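Local atomic coordinates of 4-amino-4-deoxychorismate lyase (Legionella pneumophila, PDB entry 3LUL), a protein that is a dimeric pyridoxal-phosphate enzyme of the class IV aminotransferase family, in which the cofactor is bound covalently to a lysine. Residues F181-N186 against P258-L263; H120-I125 against V233-S238; R205-C210 against M215-I220; L164-E169 against K225-A230. All blocks are in the same frame, centred on the assembly; numbering follows the deposited sequence. Where two conformers were deposited one is given.

From the N terminus, the chain first enters contact 2 with 120-125, then contact 4 with 164-169 and contact 1 with 181-186. Contact 3 closes first, joining 205-210 to 215-220 across only four residues, so it lies within the spans of the other three. Contact 4 closes next, at 225-230, across 55 residues, and is itself enclosed by contact 2, which closes at 233-238 across 107. Contact 1 closes last, at 258-263, and therefore crosses both contact 2 and contact 4. Together they tie the large mixed sheet to itself and to helices 201-212, 224-228 and 258-269; F181 N, for example, lies 2.9 Å from F234 O, linking contacts 1 and 2.

Contact 1 (F181-N186 against P258-L263); sequences FLIENN and PIIDKL
I183 meets I259 and I260 through its terminal methyl: I183 CD1 is 3.8 Å from I259 CG2 and 3.8 Å from I260 CG1. The same methyl is 3.8 Å from I259 CB, so it settles against the branch point of I259 and not just against one methyl. The I183 and I259 side chains run in opposite directions past each other. I183 reaches this far because CG1 lies beside its backbone N (chi1 -65°) and the chain continues extended to CD1 (chi2 173°). The other branch of I259 goes to the turn after the strand, where I259 CD1 sits 3.4 Å from N186 O; N186 CB comes to 4.2 Å from I259 CD1.

In the next shell, L188 of strand 187-190 touches both I183 and I259, while H257 touches I183 and N186 and is also hydrogen-bonded through ND1 to the backbone N of I259. I260 continues onto A232 and F234 of strand 232-237, the antiparallel neighbour of strand 179-184. D261, on the same helix, forms a salt bridge with R244.

No hydrogen bond or salt bridge joins the two segments, and the interface buries 188 Å² in all. Between these segments the helix therefore meets this face of the sheet by van der Waals packing of branched aliphatic chains, with no polar pair bridging them.

Contact 2 (H120-I125 against V233-S238); sequences HPVRLI and VFLTNS
L235 overlaps V122 and L124 through a single methyl: L235 CD1 lies 3.9 Å from V122 CG2 and more loosely, 4.4 Å, from L124 CD2. The V122 and L235 side chains meet at a slant, neither end-on nor running alongside. V122 presents CG2 because that methyl lies between its backbone N and carbonyl carbon (chi1 -65°); V122 was modelled in two conformers, so this distance belongs to one of them. On L235 the chain is extended, with CD1 anti to CA (chi2 173°), which carries the methyl to V122.

The backbones stay well apart, the nearest CA atoms being those of V122 and F234 at 8.7 Å, and no hydrogen bond joins the two segments. The alternation of the strands explains the pairing: V122 and L124 both direct their CB atoms at 233-238, and L235 directs its own back, whereas F234 turns away from this interface. All three touching residues are buried in the assembly.

Strand 241-248 lies between the two in the sheet, parallel to 122-131 and antiparallel to 232-237, and V122 also touches R243 and V245 on it. L235 packs on L180 of strand 179-184. F234 meets the ring of F181 and L206 of helix 201-212, and the chain then runs on to S238, whose OG hydrogen-bonds a phosphate oxygen of the cofactor-bearing lysine, LLP 141.

Contact 3 (R205-C210 against M215-I220); sequences RLISHC and MSVQEI
M215, a selenomethionine, makes the polar link to C210: M215 N donates to C210 O at 2.9 Å with an N-H...O angle of 161°. The donor is five residues beyond the acceptor, and the bond holds the chain close. M215 CB and C210 CB also touch, at 4.1 Å, and M215 O approaches C210 CB to 3.4 Å. Beyond CB the side chain leads off, bent about its last torsion, to pack on I259 and K262 of helix 258-269.

S216 faces away from the helix; its backbone and that of Q218 bond to L188, setting this segment beside strand 187-190. V217 comes back toward the helix. Its CG1 lies 3.7 Å from C210 CB, with CG1 placed between the backbone N and the carbonyl carbon (chi1 54°), while its other methyl, CG2, is 4.3 Å from I207 CG1. The two branches thus touch residues three apart, on successive turns of the helix.

E219 reaches the helix with the end of its side chain. Its carboxylate carbon CD lies 3.7 Å from I207 CD1, the two side chains crossing at an angle, and OE2 is 3.9 Å from I207 CG2. These are apolar-to-carboxylate contacts; the charge is answered by R203, whose NH2 forms a salt bridge with OE1.

Helix 205-210 and strand 217-219 have axes 9.5 Å apart and N-to-C directions 135° apart, so the chain largely doubles back. This is the second half of a beta-alpha-beta crossover, in which helix 201-212 joins the parallel strands 187-190 and 217-219.

Contact 4 (L164-E169 against K225-A230); sequences LFFNTE and KRIEDA
L164 and I227 are the closest backbone pair of this contact, yet their CA atoms are 11.2 Å apart, so strand and helix communicate only through side chains. L164 and I227 meet end to end, methyl against methyl, L164 CD2 lying 3.9 Å from I227 CD1. The reach on the strand side comes from L164 CG standing opposite its backbone N (chi1 -173°). I227 is nearly extended out to the same methyl (chi2 165°), which also approaches F166 CZ to 4.1 Å from an oblique direction. One methyl of the helix therefore rests against two residues that alternate along the strand, with F165 between them pointing elsewhere.

V172 of the adjacent strand 172-175 touches L164, F166 and I227, completing the apolar cluster, and I227 CG2 meets V233 CG2 at 4.0 Å. Each segment is braced locally. K225 NZ forms a salt bridge with D229 OD2 at 2.8 Å, on the carboxylate's syn side, linking residues four apart in sequence. Further along segment 164-169, E169 N donates to N167 OD1 at 2.9 Å from above the carbonyl plane, 45° out of it, which makes an Asx turn.

T168, within this turn, packs on T168 of the second subunit. Helix 224-228 thus packs I227 against strands 162-167 and 172-175 of the large mixed sheet, within the class IV aminotransferase family region.

Contact 1 (F181-N186 against P258-L263)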
# COMPACT_ATOMS: atom_id res chain seq x y z
N PHE B 181 -14.92 -18.90 0.58
CA PHE B 181 -15.72 -19.91 1.28
C PHE B 181 -15.45 -21.24 0.58
O PHE B 181 -15.19 -21.28 -0.62
CB PHE B 181 -17.22 -19.59 1.18
CG PHE B 181 -17.69 -18.50 2.14
CD1 PHE B 181 -17.52 -17.16 1.83
CD2 PHE B 181 -18.36 -18.82 3.29
CE1 PHE B 181 -17.96 -16.18 2.68
CE2 PHE B 181 -18.80 -17.83 4.15
CZ PHE B 181 -18.59 -16.51 3.84
N LEU B 182 -15.54 -22.33 1.32
CA LEU B 182 -15.64 -23.64 0.70
C LEU B 182 -16.75 -24.45 1.31
O LEU B 182 -17.27 -24.14 2.39
CB LEU B 182 -14.30 -24.35 0.75
CG LEU B 182 -13.69 -24.58 2.11
CD1 LEU B 182 -14.29 -25.88 2.59
CD2 LEU B 182 -12.14 -24.67 2.13
N ILE B 183 -17.13 -25.50 0.60
CA ILE B 183 -18.18 -26.41 1.04
C ILE B 183 -17.57 -27.80 1.03
O ILE B 183 -16.97 -28.19 0.04
CB ILE B 183 -19.41 -26.42 0.11
CG1 ILE B 183 -20.10 -25.05 0.13
CG2 ILE B 183 -20.37 -27.47 0.58
CD1 ILE B 183 -21.20 -24.91 -0.86
N GLU B 184 -17.69 -28.51 2.15
CA GLU B 184 -17.34 -29.90 2.21
C GLU B 184 -18.38 -30.64 3.04
O GLU B 184 -18.67 -30.23 4.17
CB GLU B 184 -15.96 -30.03 2.85
CG GLU B 184 -15.46 -31.47 2.98
CD GLU B 184 -14.09 -31.53 3.65
OE1 GLU B 184 -13.98 -31.08 4.82
OE2 GLU B 184 -13.14 -32.00 3.00
N ASN B 185 -18.91 -31.74 2.47
CA ASN B 185 -19.96 -32.55 3.10
C ASN B 185 -21.11 -31.68 3.62
O ASN B 185 -21.55 -31.83 4.76
CB ASN B 185 -19.41 -33.44 4.24
CG ASN B 185 -18.21 -34.27 3.80
OD1 ASN B 185 -18.13 -34.71 2.66
ND2 ASN B 185 -17.25 -34.47 4.71
N ASN B 186 -21.57 -30.76 2.76
CA ASN B 186 -22.67 -29.83 3.04
C ASN B 186 -22.46 -28.87 4.20
O ASN B 186 -23.43 -28.33 4.76
CB ASN B 186 -23.99 -30.60 3.25
CG ASN B 186 -24.42 -31.35 2.03
OD1 ASN B 186 -24.14 -30.92 0.91
ND2 ASN B 186 -25.14 -32.46 2.23
N PRO B 258 -26.13 -27.07 -4.31
CA PRO B 258 -27.40 -26.47 -3.87
C PRO B 258 -27.25 -25.37 -2.82
O PRO B 258 -28.05 -24.42 -2.79
CB PRO B 258 -28.21 -27.67 -3.33
CG PRO B 258 -27.40 -28.88 -3.57
CD PRO B 258 -26.09 -28.54 -4.16
N ILE B 259 -26.23 -25.48 -1.96
CA ILE B 259 -25.98 -24.46 -0.95
C ILE B 259 -25.65 -23.12 -1.60
O ILE B 259 -26.15 -22.09 -1.18
CB ILE B 259 -24.86 -24.91 0.01
CG1 ILE B 259 -25.37 -26.08 0.89
CG2 ILE B 259 -24.31 -23.73 0.88
CD1 ILE B 259 -24.33 -26.60 1.95
N ILE B 260 -24.88 -23.17 -2.67
CA ILE B 260 -24.53 -21.94 -3.42
C ILE B 260 -25.79 -21.31 -4.03
O ILE B 260 -25.99 -20.09 -3.91
CB ILE B 260 -23.46 -22.20 -4.49
CG1 ILE B 260 -22.15 -22.68 -3.82
CG2 ILE B 260 -23.22 -20.90 -5.33
CD1 ILE B 260 -21.01 -23.08 -4.79
N ASP B 261 -26.66 -22.11 -4.65
CA ASP B 261 -27.90 -21.54 -5.20
C ASP B 261 -28.80 -20.92 -4.14
O ASP B 261 -29.36 -19.84 -4.35
CB ASP B 261 -28.69 -22.56 -6.02
CG ASP B 261 -27.90 -23.09 -7.19
OD1 ASP B 261 -27.34 -22.28 -7.94
OD2 ASP B 261 -27.83 -24.32 -7.35
N LYS B 262 -28.90 -21.57 -2.99
CA LYS B 262 -29.66 -21.02 -1.87
C LYS B 262 -29.07 -19.68 -1.39
O LYS B 262 -29.80 -18.72 -1.17
CB LYS B 262 -29.71 -22.01 -0.69
CG LYS B 262 -30.53 -21.46 0.47
CD LYS B 262 -31.01 -22.52 1.45
CE LYS B 262 -32.02 -21.90 2.43
NZ LYS B 262 -32.49 -22.85 3.47
N LEU B 263 -27.76 -19.63 -1.20
CA LEU B 263 -27.12 -18.40 -0.74
C LEU B 263 -27.25 -17.25 -1.75
O LEU B 263 -27.53 -16.12 -1.35
CB LEU B 263 -25.68 -18.67 -0.35
CG LEU B 263 -25.54 -19.58 0.88
CD1 LEU B 263 -24.07 -19.85 1.10
CD2 LEU B 263 -26.20 -19.01 2.14

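Contact 2 (H120-I125 against V233-S238)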
# COMPACT_ATOMS: atom_id res chain seq x y z
N HIS B 120 -19.25 -16.47 -15.52
CA HIS B 120 -18.27 -17.54 -15.73
C HIS B 120 -17.48 -17.84 -14.43
O HIS B 120 -17.09 -16.92 -13.70
CB HIS B 120 -17.34 -17.23 -16.94
CG HIS B 120 -16.50 -15.98 -16.80
ND1 HIS B 120 -15.12 -16.02 -16.80
CD2 HIS B 120 -16.84 -14.67 -16.71
CE1 HIS B 120 -14.65 -14.80 -16.69
NE2 HIS B 120 -15.66 -13.96 -16.63
N PRO B 121 -17.25 -19.14 -14.11
CA PRO B 121 -16.50 -19.41 -12.88
C PRO B 121 -15.05 -18.98 -12.97
O PRO B 121 -14.48 -18.96 -14.06
CB PRO B 121 -16.59 -20.92 -12.73
CG PRO B 121 -17.80 -21.29 -13.49
CD PRO B 121 -17.79 -20.39 -14.67
N VAL B 122 -14.48 -18.61 -11.82
CA VAL B 122 -13.14 -18.00 -11.78
C VAL B 122 -12.04 -19.03 -11.60
O VAL B 122 -12.22 -20.02 -10.92
CB VAL B 122 -13.02 -16.94 -10.67
CG1 VAL B 122 -13.93 -15.78 -10.98
CG2 VAL B 122 -13.35 -17.51 -9.33
N ARG B 123 -10.90 -18.76 -12.24
CA ARG B 123 -9.68 -19.54 -12.07
C ARG B 123 -8.71 -18.78 -11.16
O ARG B 123 -8.39 -17.61 -11.40
CB ARG B 123 -9.04 -19.83 -13.42
CG ARG B 123 -9.83 -20.78 -14.33
CD ARG B 123 -8.94 -21.33 -15.43
NE ARG B 123 -9.59 -22.30 -16.31
CZ ARG B 123 -9.63 -23.61 -16.07
NH1 ARG B 123 -9.09 -24.10 -14.96
NH2 ARG B 123 -10.22 -24.42 -16.94
N LEU B 124 -8.23 -19.46 -10.11
CA LEU B 124 -7.32 -18.88 -9.11
C LEU B 124 -5.93 -19.51 -9.16
O LEU B 124 -5.81 -20.68 -9.52
CB LEU B 124 -7.86 -19.10 -7.70
CG LEU B 124 -9.23 -18.51 -7.41
CD1 LEU B 124 -9.66 -18.81 -5.97
CD2 LEU B 124 -9.23 -17.00 -7.65
N ILE B 125 -4.92 -18.72 -8.80
CA ILE B 125 -3.59 -19.21 -8.52
C ILE B 125 -3.19 -18.77 -7.13
O ILE B 125 -3.63 -17.73 -6.65
CB ILE B 125 -2.50 -18.80 -9.57
CG1 ILE B 125 -2.47 -17.30 -9.83
CG2 ILE B 125 -2.66 -19.62 -10.91
CD1 ILE B 125 -1.14 -16.62 -9.60
N VAL B 233 -15.92 -24.35 -4.00
CA VAL B 233 -15.22 -23.20 -3.50
C VAL B 233 -15.85 -22.02 -4.18
O VAL B 233 -16.13 -22.05 -5.41
CB VAL B 233 -13.72 -23.19 -3.84
CG1 VAL B 233 -13.05 -21.94 -3.31
CG2 VAL B 233 -13.01 -24.47 -3.26
N PHE B 234 -16.04 -20.94 -3.43
CA PHE B 234 -16.63 -19.70 -4.03
C PHE B 234 -16.18 -18.44 -3.30
O PHE B 234 -15.65 -18.49 -2.19
CB PHE B 234 -18.17 -19.78 -4.12
CG PHE B 234 -18.90 -19.72 -2.80
CD1 PHE B 234 -19.19 -18.50 -2.20
CD2 PHE B 234 -19.27 -20.89 -2.14
CE1 PHE B 234 -19.88 -18.45 -0.99
CE2 PHE B 234 -19.96 -20.85 -0.91
CZ PHE B 234 -20.26 -19.65 -0.34
N LEU B 235 -16.35 -17.30 -3.95
CA LEU B 235 -15.88 -16.01 -3.42
C LEU B 235 -17.03 -15.05 -3.22
O LEU B 235 -18.05 -15.19 -3.86
CB LEU B 235 -14.92 -15.39 -4.40
CG LEU B 235 -13.78 -16.28 -4.90
CD1 LEU B 235 -12.99 -15.55 -6.01
CD2 LEU B 235 -12.87 -16.67 -3.75
N THR B 236 -16.83 -14.05 -2.36
CA THR B 236 -17.89 -13.10 -2.07
C THR B 236 -17.32 -11.68 -2.06
O THR B 236 -16.23 -11.43 -1.54
CB THR B 236 -18.58 -13.38 -0.69
OG1 THR B 236 -17.64 -13.21 0.38
CG2 THR B 236 -19.17 -14.82 -0.59
N ASN B 237 -18.08 -10.76 -2.63
CA ASN B 237 -17.88 -9.33 -2.45
C ASN B 237 -19.14 -8.56 -2.82
O ASN B 237 -20.11 -9.14 -3.32
CB ASN B 237 -16.63 -8.81 -3.18
CG ASN B 237 -16.72 -8.87 -4.69
OD1 ASN B 237 -17.81 -8.88 -5.27
ND2 ASN B 237 -15.56 -8.86 -5.35
N SER B 238 -19.15 -7.26 -2.54
CA SER B 238 -20.39 -6.47 -2.65
C SER B 238 -20.79 -6.29 -4.08
O SER B 238 -21.97 -6.31 -4.37
CB SER B 238 -20.22 -5.07 -2.03
OG SER B 238 -20.17 -5.13 -0.65

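Contact 3 (R205-C210 against M215-I220)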
# COMPACT_ATOMS: atom_id res chain seq x y z
N ARG B 205 -22.86 -10.93 5.87
CA ARG B 205 -24.29 -11.16 5.53
C ARG B 205 -24.56 -12.64 5.30
O ARG B 205 -25.57 -13.17 5.77
CB ARG B 205 -24.70 -10.38 4.28
CG ARG B 205 -24.80 -8.84 4.46
CD ARG B 205 -24.88 -8.19 3.09
NE ARG B 205 -26.02 -8.74 2.35
CZ ARG B 205 -26.12 -8.81 1.02
NH1 ARG B 205 -25.18 -8.34 0.21
NH2 ARG B 205 -27.22 -9.35 0.48
N LEU B 206 -23.65 -13.30 4.60
CA LEU B 206 -23.80 -14.72 4.30
C LEU B 206 -23.81 -15.55 5.59
O LEU B 206 -24.65 -16.42 5.77
CB LEU B 206 -22.68 -15.16 3.34
CG LEU B 206 -22.77 -16.53 2.70
CD1 LEU B 206 -21.95 -16.52 1.45
CD2 LEU B 206 -22.32 -17.64 3.64
N ILE B 207 -22.87 -15.27 6.49
CA ILE B 207 -22.82 -15.93 7.79
C ILE B 207 -24.13 -15.74 8.57
O ILE B 207 -24.67 -16.70 9.11
CB ILE B 207 -21.58 -15.49 8.61
CG1 ILE B 207 -20.31 -16.00 7.93
CG2 ILE B 207 -21.62 -16.03 10.05
CD1 ILE B 207 -19.03 -15.36 8.45
N SER B 208 -24.66 -14.52 8.59
CA SER B 208 -25.93 -14.21 9.26
C SER B 208 -27.07 -15.03 8.67
O SER B 208 -27.83 -15.64 9.41
CB SER B 208 -26.28 -12.72 9.17
OG SER B 208 -25.44 -11.94 9.99
N HIS B 209 -27.19 -15.03 7.35
CA HIS B 209 -28.17 -15.87 6.67
C HIS B 209 -28.07 -17.35 7.06
O HIS B 209 -29.09 -17.99 7.29
CB HIS B 209 -28.08 -15.76 5.14
CG HIS B 209 -28.71 -14.53 4.58
ND1 HIS B 209 -30.04 -14.23 4.75
CD2 HIS B 209 -28.20 -13.52 3.83
CE1 HIS B 209 -30.32 -13.08 4.16
NE2 HIS B 209 -29.21 -12.63 3.60
N CYS B 210 -26.86 -17.89 7.14
CA CYS B 210 -26.68 -19.30 7.48
C CYS B 210 -27.16 -19.54 8.90
O CYS B 210 -27.87 -20.52 9.16
CB CYS B 210 -25.21 -19.72 7.34
SG CYS B 210 -24.67 -19.82 5.61
N MSE B 215 -27.98 -23.37 8.80
CA MSE B 215 -27.09 -24.01 7.83
C MSE B 215 -25.70 -23.91 8.44
O MSE B 215 -25.24 -22.80 8.78
CB MSE B 215 -27.12 -23.28 6.47
CG MSE B 215 -28.50 -23.30 5.77
SE MSE B 215 -28.61 -21.95 4.41
CE MSE B 215 -27.35 -22.78 3.17
N SER B 216 -25.03 -25.05 8.57
CA SER B 216 -23.79 -25.11 9.32
C SER B 216 -22.72 -24.32 8.57
O SER B 216 -22.49 -24.60 7.39
CB SER B 216 -23.31 -26.55 9.52
OG SER B 216 -22.16 -26.61 10.35
N VAL B 217 -22.11 -23.36 9.28
CA VAL B 217 -21.02 -22.53 8.74
C VAL B 217 -19.90 -22.40 9.79
O VAL B 217 -20.17 -22.00 10.92
CB VAL B 217 -21.50 -21.13 8.33
CG1 VAL B 217 -22.25 -20.41 9.47
CG2 VAL B 217 -20.34 -20.32 7.83
N GLN B 218 -18.67 -22.69 9.40
CA GLN B 218 -17.56 -22.73 10.34
C GLN B 218 -16.48 -21.74 9.93
O GLN B 218 -15.93 -21.84 8.86
CB GLN B 218 -16.96 -24.14 10.38
CG GLN B 218 -17.92 -25.28 10.71
CD GLN B 218 -18.67 -25.06 12.00
OE1 GLN B 218 -19.91 -25.00 12.03
NE2 GLN B 218 -17.93 -24.92 13.08
N GLU B 219 -16.18 -20.81 10.84
CA GLU B 219 -15.09 -19.85 10.72
C GLU B 219 -13.87 -20.40 11.37
O GLU B 219 -13.77 -20.36 12.62
CB GLU B 219 -15.48 -18.52 11.37
CG GLU B 219 -16.68 -17.86 10.70
CD GLU B 219 -17.12 -16.60 11.41
OE1 GLU B 219 -16.38 -15.58 11.37
OE2 GLU B 219 -18.26 -16.61 11.95
N ILE B 220 -12.97 -20.98 10.56
CA ILE B 220 -11.77 -21.68 11.04
C ILE B 220 -10.56 -21.41 10.13
O ILE B 220 -10.69 -20.96 8.99
CB ILE B 220 -11.97 -23.22 11.12
CG1 ILE B 220 -12.21 -23.84 9.73
CG2 ILE B 220 -13.11 -23.57 12.09
CD1 ILE B 220 -12.22 -25.39 9.74

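Contact 4 (L164-E169 against K225-A230)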
# COMPACT_ATOMS: atom_id res chain seq x y z
N LEU B 164 -4.98 -15.84 -4.91
CA LEU B 164 -5.32 -16.21 -3.56
C LEU B 164 -4.09 -16.11 -2.64
O LEU B 164 -3.01 -16.67 -2.94
CB LEU B 164 -5.86 -17.63 -3.53
CG LEU B 164 -6.41 -18.14 -2.22
CD1 LEU B 164 -7.69 -17.39 -1.79
CD2 LEU B 164 -6.71 -19.67 -2.38
N PHE B 165 -4.25 -15.36 -1.56
CA PHE B 165 -3.20 -15.17 -0.56
C PHE B 165 -3.34 -16.08 0.67
O PHE B 165 -4.45 -16.42 1.11
CB PHE B 165 -3.17 -13.72 -0.08
CG PHE B 165 -3.03 -12.73 -1.18
CD1 PHE B 165 -1.77 -12.35 -1.65
CD2 PHE B 165 -4.14 -12.17 -1.76
CE1 PHE B 165 -1.62 -11.41 -2.66
CE2 PHE B 165 -4.00 -11.22 -2.80
CZ PHE B 165 -2.73 -10.85 -3.26
N PHE B 166 -2.17 -16.41 1.20
CA PHE B 166 -1.98 -17.16 2.41
C PHE B 166 -1.18 -16.34 3.46
O PHE B 166 -0.40 -15.42 3.11
CB PHE B 166 -1.26 -18.45 2.09
CG PHE B 166 -2.09 -19.42 1.25
CD1 PHE B 166 -2.26 -19.21 -0.11
CD2 PHE B 166 -2.70 -20.52 1.84
CE1 PHE B 166 -3.08 -20.10 -0.88
CE2 PHE B 166 -3.48 -21.40 1.08
CZ PHE B 166 -3.65 -21.18 -0.27
N ASN B 167 -1.43 -16.64 4.73
CA ASN B 167 -0.69 -16.01 5.81
C ASN B 167 0.57 -16.82 6.14
O ASN B 167 0.80 -17.89 5.54
CB ASN B 167 -1.56 -15.67 7.06
CG ASN B 167 -2.07 -16.88 7.81
OD1 ASN B 167 -1.49 -17.96 7.75
ND2 ASN B 167 -3.15 -16.68 8.57
N THR B 168 1.39 -16.30 7.05
CA THR B 168 2.66 -16.94 7.42
C THR B 168 2.49 -18.20 8.27
O THR B 168 3.47 -18.90 8.54
CB THR B 168 3.63 -15.91 8.09
OG1 THR B 168 3.00 -15.37 9.25
CG2 THR B 168 4.00 -14.77 7.12
N GLU B 169 1.25 -18.55 8.63
CA GLU B 169 0.93 -19.84 9.24
C GLU B 169 0.40 -20.82 8.18
O GLU B 169 -0.11 -21.86 8.53
CB GLU B 169 -0.09 -19.65 10.38
CG GLU B 169 0.47 -18.78 11.53
CD GLU B 169 -0.60 -18.32 12.53
OE1 GLU B 169 -1.81 -18.52 12.28
OE2 GLU B 169 -0.23 -17.73 13.56
N LYS B 225 -4.57 -27.67 1.62
CA LYS B 225 -5.11 -29.01 1.51
C LYS B 225 -6.63 -29.04 1.73
O LYS B 225 -7.32 -29.79 1.06
CB LYS B 225 -4.41 -29.98 2.46
CG LYS B 225 -4.92 -31.44 2.32
CD LYS B 225 -4.16 -32.42 3.20
CE LYS B 225 -4.95 -33.74 3.38
NZ LYS B 225 -5.57 -34.25 2.12
N ARG B 226 -7.15 -28.25 2.67
CA ARG B 226 -8.62 -28.13 2.83
C ARG B 226 -9.32 -27.63 1.59
O ARG B 226 -10.41 -28.11 1.25
CB ARG B 226 -9.00 -27.21 4.00
CG ARG B 226 -8.61 -27.72 5.35
CD ARG B 226 -9.26 -29.03 5.68
NE ARG B 226 -10.72 -28.98 5.52
CZ ARG B 226 -11.59 -28.64 6.47
NH1 ARG B 226 -11.19 -28.29 7.69
NH2 ARG B 226 -12.90 -28.65 6.19
N ILE B 227 -8.71 -26.66 0.90
CA ILE B 227 -9.30 -26.13 -0.32
C ILE B 227 -9.27 -27.20 -1.40
O ILE B 227 -10.29 -27.47 -2.06
CB ILE B 227 -8.56 -24.87 -0.84
CG1 ILE B 227 -8.49 -23.80 0.23
CG2 ILE B 227 -9.26 -24.28 -2.03
CD1 ILE B 227 -7.45 -22.70 -0.12
N GLU B 228 -8.12 -27.84 -1.56
CA GLU B 228 -7.93 -28.85 -2.61
C GLU B 228 -8.93 -29.99 -2.47
O GLU B 228 -9.41 -30.52 -3.46
CB GLU B 228 -6.48 -29.35 -2.59
CG GLU B 228 -5.53 -28.23 -3.01
CD GLU B 228 -4.05 -28.52 -2.80
OE1 GLU B 228 -3.69 -29.42 -2.01
OE2 GLU B 228 -3.25 -27.80 -3.43
N ASP B 229 -9.25 -30.34 -1.22
CA ASP B 229 -10.22 -31.39 -0.90
C ASP B 229 -11.70 -30.95 -0.84
O ASP B 229 -12.56 -31.80 -0.63
CB ASP B 229 -9.85 -32.07 0.43
CG ASP B 229 -8.56 -32.90 0.35
OD1 ASP B 229 -8.01 -33.11 -0.77
OD2 ASP B 229 -8.08 -33.34 1.42
N ALA B 230 -11.99 -29.67 -1.05
CA ALA B 230 -13.37 -29.16 -0.98
C ALA B 230 -14.28 -29.70 -2.08
O ALA B 230 -13.81 -29.99 -3.17
CB ALA B 230 -13.36 -27.62 -1.04